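PDB 6HUY: coenzyme F420-dependent N(5),N(10)-methenyltetrahydromethanopterin reductase-related protein from Desulfurobacterium thermolithotrophum DSM 11699, which binds the iron-guanylyl pyridinol cofactor together with 5,10-methenyltetrahydrofolate and, being akin to [Fe]-hydrogenase, may act on a folate-type one-carbon carrier. Local coordinates for residues H44-S49 and A67-T72; E109-C114 and E138-S143; H158-T163 and E190-P195; T251-E256 and E312-S317. All coordinates share one frame; numbering follows the deposited sequence.

The four contacts follow one another along the chain without interleaving. Contacts 1 and 2 lie toward opposite ends of one six-stranded parallel sheet, joining its outermost strands 70-72 and 141-144 to their inner neighbours, with centres about 20 Å apart. Contact 3 is a separate two-stranded parallel sheet, about 16 Å from contact 2 between centres and directly touching it: strand 158-163 follows strand 141-144, and Ser143 OG lies 2.7 Å from Ala162 O in a probable hydrogen bond. Contact 4 lies in the helical part, about 47 Å from contact 1 between centres. The chain thus combines a Rossmann-like cofactor domain with a helical region that meets the second subunit.

Contact 1: residues H44-S49 and A67-T72; sequences HDVTLS and AGVKLT. With FE9 (iron-guanylyl pyridinol cofactor), chain E.
Gly68 brings its carbonyl near that of Val46 as the chain leaves helix 58-66. Its positive phi of 110° and two bonds back into the last helical turn make a Schellman motif, which ends the helix and turns the chain into the strand. Val69 comes next: its CG1, held opposite the backbone N by a chi1 of 180°, rests on Leu48 CB at 3.7 Å, while Val64 of the helix also touches the valine. Lys70 then makes two backbone bonds, Lys70 N to Val46 O at 3.1 Å and almost straight (176°), and Leu48 N to Lys70 O at 2.9 Å. The lysine's methylenes pass over the carbonyl of Val46, and its CD reaches Thr47 OG1 at 3.7 Å before bends at the third and fourth torsions carry the amine away. Leu71 points to the other face, where its CD2 meets Leu48 CB at 3.9 Å; this methylene is therefore touched by both Val69 and Leu71 on the side covered by helix 58-66. At Thr72 the backbone N bonds to Leu48 O at 3.1 Å, less linearly than the previous two. Its methyl CG2 lies 3.8 Å from Ser49 OG, whereas the hydroxyls separate: Thr72 OG1 turns to Asp74 N, Ser49 OG to Asp75. Ser49 O accepts a hydrogen bond from the guanine amino N2A of the cofactor at 2.9 Å, and Asp50 and Asp75 bind the cofactor too. A parallel beta-alpha-beta unit with a nucleotide moiety at the carboxyl end of its strand is the hallmark of a Rossmann-like fold.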
# COMPACT_ATOMS: atom_id res chain seq x y z
N HIS A 44 8.25 30.16 -26.38
CA HIS A 44 8.61 30.73 -25.09
C HIS A 44 10.07 31.17 -25.09
O HIS A 44 10.89 30.72 -25.89
CB HIS A 44 8.35 29.73 -23.97
CG HIS A 44 6.92 29.29 -23.86
ND1 HIS A 44 5.95 30.06 -23.24
CD2 HIS A 44 6.28 28.19 -24.32
CE1 HIS A 44 4.79 29.44 -23.33
NE2 HIS A 44 4.96 28.31 -23.98
N ASP A 45 10.38 32.09 -24.17
CA ASP A 45 11.75 32.58 -23.98
C ASP A 45 12.41 31.68 -22.95
O ASP A 45 12.22 31.86 -21.74
CB ASP A 45 11.72 34.02 -23.51
CG ASP A 45 11.08 34.93 -24.53
OD1 ASP A 45 11.34 34.76 -25.75
OD2 ASP A 45 10.29 35.80 -24.11
N VAL A 46 13.18 30.71 -23.42
CA VAL A 46 13.69 29.64 -22.57
C VAL A 46 15.16 29.87 -22.25
O VAL A 46 15.94 30.29 -23.11
CB VAL A 46 13.51 28.26 -23.24
CG1 VAL A 46 13.83 27.16 -22.27
CG2 VAL A 46 12.09 28.11 -23.76
N THR A 47 15.52 29.55 -21.02
CA THR A 47 16.90 29.58 -20.54
C THR A 47 17.16 28.25 -19.84
O THR A 47 16.29 27.74 -19.14
CB THR A 47 17.13 30.75 -19.59
OG1 THR A 47 16.73 31.97 -20.23
CG2 THR A 47 18.59 30.84 -19.18
N LEU A 48 18.33 27.68 -20.08
CA LEU A 48 18.75 26.44 -19.43
C LEU A 48 20.05 26.71 -18.69
O LEU A 48 21.03 27.15 -19.29
CB LEU A 48 18.92 25.30 -20.44
CG LEU A 48 18.97 23.89 -19.83
CD1 LEU A 48 18.40 22.86 -20.79
CD2 LEU A 48 20.39 23.50 -19.42
N SER A 49 20.06 26.45 -17.39
CA SER A 49 21.23 26.67 -16.55
C SER A 49 21.78 25.33 -16.08
O SER A 49 21.04 24.48 -15.57
CB SER A 49 20.88 27.54 -15.34
OG SER A 49 22.06 28.07 -14.75
N ALA A 67 17.45 26.00 -31.36
CA ALA A 67 16.02 26.04 -31.07
C ALA A 67 15.60 27.33 -30.38
O ALA A 67 14.40 27.63 -30.34
CB ALA A 67 15.63 24.84 -30.20
N GLY A 68 16.55 28.10 -29.86
CA GLY A 68 16.27 29.31 -29.12
C GLY A 68 16.56 29.24 -27.64
O GLY A 68 16.28 30.20 -26.93
N VAL A 69 17.12 28.14 -27.16
CA VAL A 69 17.43 28.00 -25.75
C VAL A 69 18.72 28.73 -25.46
O VAL A 69 19.76 28.46 -26.09
CB VAL A 69 17.54 26.51 -25.36
CG1 VAL A 69 17.87 26.37 -23.87
CG2 VAL A 69 16.27 25.76 -25.73
N LYS A 70 18.69 29.62 -24.48
CA LYS A 70 19.87 30.35 -24.03
C LYS A 70 20.56 29.51 -22.97
O LYS A 70 19.95 29.15 -21.95
CB LYS A 70 19.49 31.71 -23.47
CG LYS A 70 18.48 32.50 -24.33
CD LYS A 70 17.61 33.44 -23.48
CE LYS A 70 18.20 34.83 -23.38
NZ LYS A 70 17.97 35.59 -24.64
N LEU A 71 21.82 29.14 -23.22
CA LEU A 71 22.58 28.32 -22.29
C LEU A 71 23.42 29.21 -21.38
O LEU A 71 23.93 30.26 -21.80
CB LEU A 71 23.47 27.33 -23.04
CG LEU A 71 22.72 26.35 -23.94
CD1 LEU A 71 23.71 25.50 -24.72
CD2 LEU A 71 21.78 25.46 -23.13
N THR A 72 23.54 28.79 -20.12
CA THR A 72 24.32 29.53 -19.13
C THR A 72 24.72 28.59 -18.00
O THR A 72 24.15 27.50 -17.83
CB THR A 72 23.54 30.72 -18.55
OG1 THR A 72 24.36 31.40 -17.60
CG2 THR A 72 22.27 30.24 -17.85
O2 FE9 E . 16.04 9.88 -14.70
FE FE9 E . 13.33 11.43 -14.58
C1F FE9 E . 13.48 11.78 -16.35
O1F FE9 E . 13.68 12.00 -17.43
C2F FE9 E . 11.58 11.05 -14.88
O2F FE9 E . 10.51 10.79 -15.16
C8 FE9 E . 12.93 13.23 -14.21
O18 FE9 E . 11.80 13.69 -14.29
C7 FE9 E . 14.07 14.14 -13.81
C6 FE9 E . 15.32 13.28 -13.88
N1 FE9 E . 15.19 11.94 -14.29
C5 FE9 E . 16.66 13.84 -13.58
C5M FE9 E . 16.82 15.29 -13.17
C4 FE9 E . 17.83 12.94 -13.67
C3 FE9 E . 17.63 11.53 -14.06
C3M FE9 E . 18.84 10.63 -14.16
C2 FE9 E . 16.29 11.08 -14.49
O3P FE9 E . 19.09 13.40 -13.38
P1 FE9 E . 20.14 13.87 -14.51
O1P FE9 E . 19.78 13.28 -15.81
O2P FE9 E . 21.60 13.42 -14.01
O5' FE9 E . 20.04 15.47 -14.54
C5' FE9 E . 20.52 16.25 -13.45
C4' FE9 E . 21.13 17.50 -14.06
O4' FE9 E . 21.31 18.50 -13.06
C1' FE9 E . 22.51 19.19 -13.37
C2' FE9 E . 23.44 18.12 -13.92
O2' FE9 E . 24.45 18.70 -14.76
C3' FE9 E . 22.49 17.22 -14.68
O3' FE9 E . 22.46 17.57 -16.07
N9A FE9 E . 23.09 19.92 -12.22
C4A FE9 E . 22.86 21.21 -11.96
N3A FE9 E . 22.11 22.17 -12.54
C2A FE9 E . 22.07 23.42 -12.02
N2A FE9 E . 21.29 24.34 -12.65
N1A FE9 E . 22.77 23.79 -10.93
C6A FE9 E . 23.56 22.94 -10.26
O6A FE9 E . 24.20 23.30 -9.24
C5A FE9 E . 23.65 21.54 -10.76
N7A FE9 E . 24.30 20.41 -10.41
C8A FE9 E . 23.95 19.44 -11.30

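Contact 2: residues E109-C114 and E138-S143; sequences ENAVIC and EDIGFS
Asp139 reaches across to Glu109 and Asn110 just before the two strands pair, and its side chain can be followed outward. Its CB lies 3.5 Å from Asn110 OD1. A chi1 of 63° sets CG between the backbone N and the carbonyl carbon and brings it within 3.4 Å of Glu109 OE2. From there the carboxylate is stacked on that of Glu109, the two planes only 5° apart, with OD2 closer than OD1 to both glutamate oxygens. OD2 ends on the backbone of Asn110: Asn110 N donates to its anti lone pair at 2.6 Å and 175°, while Arg137 forms a salt bridge to the same oxygen. Two carboxylates this close, with Glu109 OE1 3.4 Å from Asp139 OD2, would be expected to raise each other's proton affinity, an effect that the arginine and the amide N-H probably offset. A water completes the junction by donating to both Asn110 OD1 and Asp139 O.

Beyond it the backbones join in parallel. Gly141 N bonds to Ala111 O at 2.8 Å, and Ser143 N to Ile113 O at 3.0 Å; between them Ile113 N bonds to Gly141 O. Ile113 CD1 meets Ile140 CG2, the two side chains crossing at a slant, and also reaches Phe142 CE2 at 4.0 Å, Ile113 and Phe142 pointing the same way. Ile121 and Leu124 of helix 121-127 continue this apolar face. Strand 141-144 is the outermost of the six parallel strands within this chain, the pairing closing one side of a Rossmann-like sheet.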
# COMPACT_ATOMS: atom_id res chain seq x y z
N GLU A 109 8.30 38.04 -9.19
CA GLU A 109 7.11 37.99 -8.37
C GLU A 109 6.11 37.00 -8.95
O GLU A 109 5.84 37.01 -10.16
CB GLU A 109 6.48 39.38 -8.26
CG GLU A 109 5.43 39.53 -7.16
CD GLU A 109 6.03 39.53 -5.76
OE1 GLU A 109 7.27 39.58 -5.63
OE2 GLU A 109 5.25 39.51 -4.77
N ASN A 110 5.53 36.16 -8.09
CA ASN A 110 4.52 35.18 -8.46
C ASN A 110 5.07 34.06 -9.33
O ASN A 110 4.30 33.35 -9.99
CB ASN A 110 3.33 35.85 -9.15
CG ASN A 110 2.71 36.94 -8.29
OD1 ASN A 110 2.60 36.80 -7.07
ND2 ASN A 110 2.29 38.02 -8.93
N ALA A 111 6.39 33.87 -9.33
CA ALA A 111 6.99 32.76 -10.06
C ALA A 111 6.62 31.43 -9.41
O ALA A 111 6.26 31.37 -8.23
CB ALA A 111 8.51 32.92 -10.10
N VAL A 112 6.73 30.36 -10.18
CA VAL A 112 6.42 29.02 -9.70
C VAL A 112 7.65 28.14 -9.89
O VAL A 112 8.22 28.07 -11.00
CB VAL A 112 5.19 28.43 -10.42
CG1 VAL A 112 5.44 28.28 -11.93
CG2 VAL A 112 4.77 27.09 -9.79
N ILE A 113 8.06 27.47 -8.81
CA ILE A 113 9.15 26.49 -8.82
C ILE A 113 8.53 25.11 -9.01
O ILE A 113 7.59 24.74 -8.30
CB ILE A 113 9.96 26.55 -7.51
CG1 ILE A 113 10.63 27.92 -7.36
CG2 ILE A 113 11.00 25.43 -7.46
CD1 ILE A 113 11.39 28.09 -6.04
N CYS A 114 9.08 24.35 -9.95
CA CYS A 114 8.57 23.02 -10.28
C CYS A 114 9.68 22.00 -10.15
O CYS A 114 10.78 22.19 -10.68
CB CYS A 114 8.01 22.97 -11.70
SG CYS A 114 6.71 24.15 -12.01
N GLU A 138 6.40 34.55 -0.01
CA GLU A 138 5.13 33.83 0.07
C GLU A 138 4.37 33.84 -1.24
O GLU A 138 3.38 33.11 -1.37
CB GLU A 138 4.25 34.42 1.18
CG GLU A 138 4.76 34.16 2.59
CD GLU A 138 5.78 35.17 3.08
OE1 GLU A 138 6.13 36.11 2.33
OE2 GLU A 138 6.24 35.01 4.24
N ASP A 139 4.78 34.66 -2.20
CA ASP A 139 4.17 34.69 -3.52
C ASP A 139 4.63 33.53 -4.40
O ASP A 139 3.98 33.24 -5.41
CB ASP A 139 4.51 36.01 -4.21
CG ASP A 139 6.00 36.19 -4.45
OD1 ASP A 139 6.77 36.23 -3.46
OD2 ASP A 139 6.40 36.29 -5.63
N ILE A 140 5.76 32.91 -4.08
CA ILE A 140 6.31 31.87 -4.93
C ILE A 140 5.44 30.63 -4.85
O ILE A 140 5.06 30.18 -3.75
CB ILE A 140 7.76 31.55 -4.53
CG1 ILE A 140 8.69 32.75 -4.79
CG2 ILE A 140 8.26 30.30 -5.27
CD1 ILE A 140 8.95 33.02 -6.24
N GLY A 141 5.10 30.07 -6.00
CA GLY A 141 4.36 28.83 -6.05
C GLY A 141 5.26 27.61 -6.15
O GLY A 141 6.44 27.70 -6.52
N PHE A 142 4.67 26.46 -5.82
CA PHE A 142 5.38 25.18 -5.79
C PHE A 142 4.49 24.14 -6.44
O PHE A 142 3.39 23.87 -5.94
CB PHE A 142 5.75 24.78 -4.35
CG PHE A 142 6.84 25.64 -3.76
CD1 PHE A 142 6.54 26.82 -3.09
CD2 PHE A 142 8.18 25.30 -3.91
CE1 PHE A 142 7.54 27.63 -2.57
CE2 PHE A 142 9.19 26.11 -3.40
CZ PHE A 142 8.86 27.27 -2.73
N SER A 143 4.94 23.57 -7.56
CA SER A 143 4.22 22.53 -8.28
C SER A 143 5.21 21.61 -9.00
O SER A 143 6.35 21.46 -8.54
CB SER A 143 3.22 23.16 -9.26
OG SER A 143 2.41 22.17 -9.87
O HOH W 1 1.84 34.12 -6.47

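Contact 3: residues H158-T163 and E190-P195; sequences HYLIAT and EAYLLP
Strands His158-Thr163 and Glu190-Pro195 run parallel with a twist of 39°, joined by five backbone hydrogen bonds that begin with Tyr159 N to Glu190 O at 2.8 Å and end with Thr163 N to Leu194 O at 2.9 Å. On one face Tyr192 is the centrepiece. Its CE2 lies 3.6 Å from His158 CB, and its CB lies 3.7 Å from Leu160 CD2, the leucine crossing the tyrosine obliquely. Glu190 CG sits above one face of the same ring, near the rim. A chi1 of 49° turns the imidazole of His158 away from strand 190-195, so that NE2 can bond to Ala148 O. Farther along, the methyls Leu160 CD1 and Leu194 CD1 meet at 4.1 Å. Ala266 and Asn263 of the neighbouring subunit pack on Tyr192 and Leu194 respectively.

Beyond Tyr159, whose ring leads off toward helix 32-41, the opposite face is aliphatic: Ile161 CD1 touches Ala191 CB at 3.9 Å, and Ile161 and Leu193 lie side by side beneath helix 174-186. At the end Thr163 CG2 comes across Leu193 CB at 3.7 Å, while a water is hydrogen-bonded to Thr163 OG1 and, weakly, to Leu193 O. This parallel beta-alpha-beta unit starts near the bound 5,10-methenyltetrahydrofolate, probably the substrate site, about 6 Å from the His158 side chain to the ligand's nearest atoms.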
# COMPACT_ATOMS: atom_id res chain seq x y z
N HIS A 158 3.12 13.91 -22.05
CA HIS A 158 2.31 14.37 -20.93
C HIS A 158 3.19 15.05 -19.89
O HIS A 158 4.42 14.99 -19.95
CB HIS A 158 1.58 13.19 -20.29
CG HIS A 158 2.49 12.04 -20.02
ND1 HIS A 158 2.74 11.06 -20.95
CD2 HIS A 158 3.28 11.76 -18.96
CE1 HIS A 158 3.60 10.19 -20.45
NE2 HIS A 158 3.95 10.60 -19.25
N TYR A 159 2.53 15.67 -18.91
CA TYR A 159 3.18 16.20 -17.72
C TYR A 159 2.22 15.99 -16.55
O TYR A 159 1.01 16.14 -16.70
CB TYR A 159 3.51 17.70 -17.83
CG TYR A 159 4.76 18.02 -18.62
CD1 TYR A 159 6.01 17.72 -18.13
CD2 TYR A 159 4.67 18.64 -19.87
CE1 TYR A 159 7.15 18.01 -18.86
CE2 TYR A 159 5.80 18.93 -20.60
CZ TYR A 159 7.04 18.63 -20.09
OH TYR A 159 8.17 18.92 -20.81
N LEU A 160 2.77 15.62 -15.39
CA LEU A 160 2.02 15.57 -14.15
C LEU A 160 2.25 16.89 -13.42
O LEU A 160 3.39 17.23 -13.09
CB LEU A 160 2.44 14.39 -13.28
CG LEU A 160 2.48 13.02 -13.97
CD1 LEU A 160 2.70 11.92 -12.92
CD2 LEU A 160 1.23 12.75 -14.80
N ILE A 161 1.17 17.62 -13.16
CA ILE A 161 1.23 18.94 -12.56
C ILE A 161 0.57 18.87 -11.19
O ILE A 161 -0.62 18.53 -11.09
CB ILE A 161 0.55 20.00 -13.46
CG1 ILE A 161 1.30 20.10 -14.79
CG2 ILE A 161 0.49 21.36 -12.75
CD1 ILE A 161 0.53 20.79 -15.89
N ALA A 162 1.34 19.18 -10.16
CA ALA A 162 0.87 19.10 -8.78
C ALA A 162 -0.13 20.21 -8.50
O ALA A 162 0.06 21.36 -8.92
CB ALA A 162 2.06 19.23 -7.82
N THR A 163 -1.21 19.87 -7.80
CA THR A 163 -2.23 20.82 -7.35
C THR A 163 -2.34 20.78 -5.83
O THR A 163 -1.63 20.06 -5.14
CB THR A 163 -3.58 20.51 -7.98
OG1 THR A 163 -4.14 19.34 -7.36
CG2 THR A 163 -3.45 20.29 -9.48
N GLU A 190 -0.18 16.25 -22.83
CA GLU A 190 -1.38 16.26 -22.00
C GLU A 190 -1.02 16.64 -20.57
O GLU A 190 0.00 16.22 -20.04
CB GLU A 190 -2.08 14.91 -22.03
CG GLU A 190 -3.34 14.87 -21.17
CD GLU A 190 -4.46 14.09 -21.83
OE1 GLU A 190 -4.16 13.10 -22.55
OE2 GLU A 190 -5.63 14.47 -21.63
N ALA A 191 -1.87 17.48 -19.97
CA ALA A 191 -1.67 17.96 -18.62
C ALA A 191 -2.54 17.14 -17.68
O ALA A 191 -3.77 17.19 -17.76
CB ALA A 191 -2.00 19.45 -18.53
N TYR A 192 -1.90 16.37 -16.79
CA TYR A 192 -2.58 15.59 -15.76
C TYR A 192 -2.40 16.31 -14.43
O TYR A 192 -1.30 16.36 -13.89
CB TYR A 192 -2.02 14.17 -15.69
CG TYR A 192 -2.32 13.31 -16.90
CD1 TYR A 192 -3.62 12.97 -17.23
CD2 TYR A 192 -1.29 12.84 -17.72
CE1 TYR A 192 -3.91 12.18 -18.34
CE2 TYR A 192 -1.56 12.04 -18.83
CZ TYR A 192 -2.88 11.72 -19.14
OH TYR A 192 -3.15 10.94 -20.24
N LEU A 193 -3.48 16.89 -13.92
CA LEU A 193 -3.44 17.64 -12.66
C LEU A 193 -3.76 16.68 -11.52
O LEU A 193 -4.88 16.18 -11.42
CB LEU A 193 -4.41 18.81 -12.69
CG LEU A 193 -3.88 20.09 -13.36
CD1 LEU A 193 -3.35 19.82 -14.75
CD2 LEU A 193 -4.97 21.11 -13.43
N LEU A 194 -2.76 16.40 -10.69
CA LEU A 194 -2.89 15.46 -9.60
C LEU A 194 -2.63 16.13 -8.26
O LEU A 194 -1.89 17.11 -8.19
CB LEU A 194 -1.90 14.29 -9.75
CG LEU A 194 -1.98 13.50 -11.05
CD1 LEU A 194 -0.86 12.49 -11.05
CD2 LEU A 194 -3.31 12.80 -11.17
N PRO A 195 -3.19 15.60 -7.17
CA PRO A 195 -2.79 16.07 -5.84
C PRO A 195 -1.28 16.02 -5.71
O PRO A 195 -0.63 15.06 -6.13
CB PRO A 195 -3.47 15.08 -4.90
CG PRO A 195 -4.60 14.50 -5.69
CD PRO A 195 -4.15 14.48 -7.10
O HOH W 2 -5.88 17.59 -8.50

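Contact 4: residues T251-E256 and E312-S317; sequences TKYGLE and EPTYTS
Lys252 and Tyr253, adjacent on helix 232-262, meet the loop Glu312-Thr314 in quite different ways. The lysine works through its methylenes: with CG opposite the backbone N (chi1 -173°) the chain extends toward the loop, and CD lies 3.5 Å from Thr314 CB as the two side chains slide past each other in opposite directions. One carbon farther on, CE comes within 3.9 Å of Glu312 CB. A bend at the last torsion directs the amine to a salt bridge with Glu325 of the neighbouring subunit; Glu312 OE2 is 4.7 Å from Lys252 NZ, too far for contact, and that glutamate is poorly ordered.

Tyr253 is the polar partner. Its OH donates to Glu312 O at 2.8 Å, lying in the plane of that carbonyl with a C=O...donor angle of 151°, while the carbonyl oxygen itself lies in the ring plane at the ring's edge. Lys252 CG covers one ring face, 3.8 Å above its centre, and Thr314 CG2 lies oblique to the ring, 3.7 Å from Tyr253 OH. Leu166 of the neighbouring subunit packs against both Tyr253 and Pro313. The chemistry implies a division of labour: a buried phenol is satisfied by a backbone carbonyl rather than by the poorly ordered Glu312 carboxylate, whereas the lysine gives its carbon chain to the loop and its charge to the subunit interface.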
# COMPACT_ATOMS: atom_id res chain seq x y z
N THR A 251 9.29 -0.08 4.93
CA THR A 251 9.86 1.12 5.52
C THR A 251 10.75 0.80 6.71
O THR A 251 11.86 1.32 6.82
CB THR A 251 8.75 2.09 5.93
OG1 THR A 251 8.12 2.61 4.76
CG2 THR A 251 9.32 3.25 6.75
N LYS A 252 10.26 -0.02 7.65
CA LYS A 252 11.04 -0.23 8.87
C LYS A 252 12.07 -1.35 8.75
O LYS A 252 13.12 -1.27 9.38
CB LYS A 252 10.13 -0.55 10.06
CG LYS A 252 10.93 -0.60 11.35
CD LYS A 252 10.13 -0.27 12.57
CE LYS A 252 11.03 0.06 13.78
NZ LYS A 252 11.23 1.56 13.91
N TYR A 253 11.79 -2.40 7.99
CA TYR A 253 12.66 -3.57 7.98
C TYR A 253 13.25 -3.89 6.62
O TYR A 253 13.97 -4.90 6.50
CB TYR A 253 11.90 -4.79 8.49
CG TYR A 253 11.21 -4.60 9.83
CD1 TYR A 253 11.95 -4.47 11.00
CD2 TYR A 253 9.83 -4.56 9.92
CE1 TYR A 253 11.32 -4.31 12.23
CE2 TYR A 253 9.19 -4.40 11.14
CZ TYR A 253 9.93 -4.29 12.29
OH TYR A 253 9.30 -4.13 13.50
N GLY A 254 12.98 -3.08 5.60
CA GLY A 254 13.54 -3.27 4.28
C GLY A 254 12.92 -4.46 3.57
O GLY A 254 12.11 -5.20 4.11
N LEU A 255 13.35 -4.64 2.32
CA LEU A 255 12.90 -5.80 1.55
C LEU A 255 13.35 -7.11 2.19
O LEU A 255 12.64 -8.12 2.10
CB LEU A 255 13.44 -5.74 0.12
CG LEU A 255 12.75 -4.73 -0.81
CD1 LEU A 255 13.52 -4.57 -2.11
CD2 LEU A 255 11.31 -5.16 -1.08
N GLU A 256 14.51 -7.12 2.85
CA GLU A 256 14.96 -8.35 3.51
C GLU A 256 14.02 -8.71 4.66
O GLU A 256 13.67 -9.89 4.85
CB GLU A 256 16.41 -8.21 4.00
CG GLU A 256 16.67 -7.23 5.16
CD GLU A 256 16.92 -5.78 4.72
OE1 GLU A 256 16.33 -5.33 3.71
OE2 GLU A 256 17.73 -5.10 5.39
N GLU A 312 13.65 -3.58 16.48
CA GLU A 312 12.69 -2.73 17.17
C GLU A 312 11.28 -3.11 16.76
O GLU A 312 11.06 -3.55 15.63
CB GLU A 312 12.93 -1.25 16.87
CG GLU A 312 14.01 -0.63 17.70
CD GLU A 312 14.45 0.72 17.18
OE1 GLU A 312 14.01 1.75 17.74
OE2 GLU A 312 15.22 0.75 16.20
N PRO A 313 10.31 -2.94 17.66
CA PRO A 313 8.93 -3.24 17.31
C PRO A 313 8.22 -2.05 16.69
O PRO A 313 8.53 -0.89 16.95
CB PRO A 313 8.31 -3.60 18.66
CG PRO A 313 9.07 -2.77 19.63
CD PRO A 313 10.45 -2.55 19.07
N THR A 314 7.22 -2.37 15.88
CA THR A 314 6.35 -1.34 15.35
C THR A 314 5.03 -1.99 14.99
O THR A 314 4.98 -3.17 14.63
CB THR A 314 6.98 -0.64 14.15
OG1 THR A 314 6.40 0.65 13.98
CG2 THR A 314 6.80 -1.46 12.86
N TYR A 315 3.96 -1.21 15.08
CA TYR A 315 2.63 -1.68 14.70
C TYR A 315 2.44 -1.44 13.21
O TYR A 315 1.94 -0.38 12.77
CB TYR A 315 1.57 -0.99 15.52
CG TYR A 315 1.55 -1.46 16.95
CD1 TYR A 315 1.20 -2.76 17.26
CD2 TYR A 315 1.89 -0.61 17.99
CE1 TYR A 315 1.18 -3.22 18.55
CE2 TYR A 315 1.86 -1.04 19.29
CZ TYR A 315 1.50 -2.36 19.57
OH TYR A 315 1.47 -2.82 20.86
N THR A 316 2.82 -2.47 12.42
CA THR A 316 2.83 -2.37 10.97
C THR A 316 1.45 -2.08 10.41
O THR A 316 1.33 -1.57 9.28
CB THR A 316 3.37 -3.67 10.36
OG1 THR A 316 2.60 -4.79 10.82
CG2 THR A 316 4.81 -3.87 10.75
N SER A 317 0.40 -2.42 11.14
CA SER A 317 -0.97 -2.25 10.66
C SER A 317 -1.65 -0.98 11.16
O SER A 317 -2.81 -0.75 10.81
CB SER A 317 -1.83 -3.46 11.05
OG SER A 317 -2.14 -3.43 12.42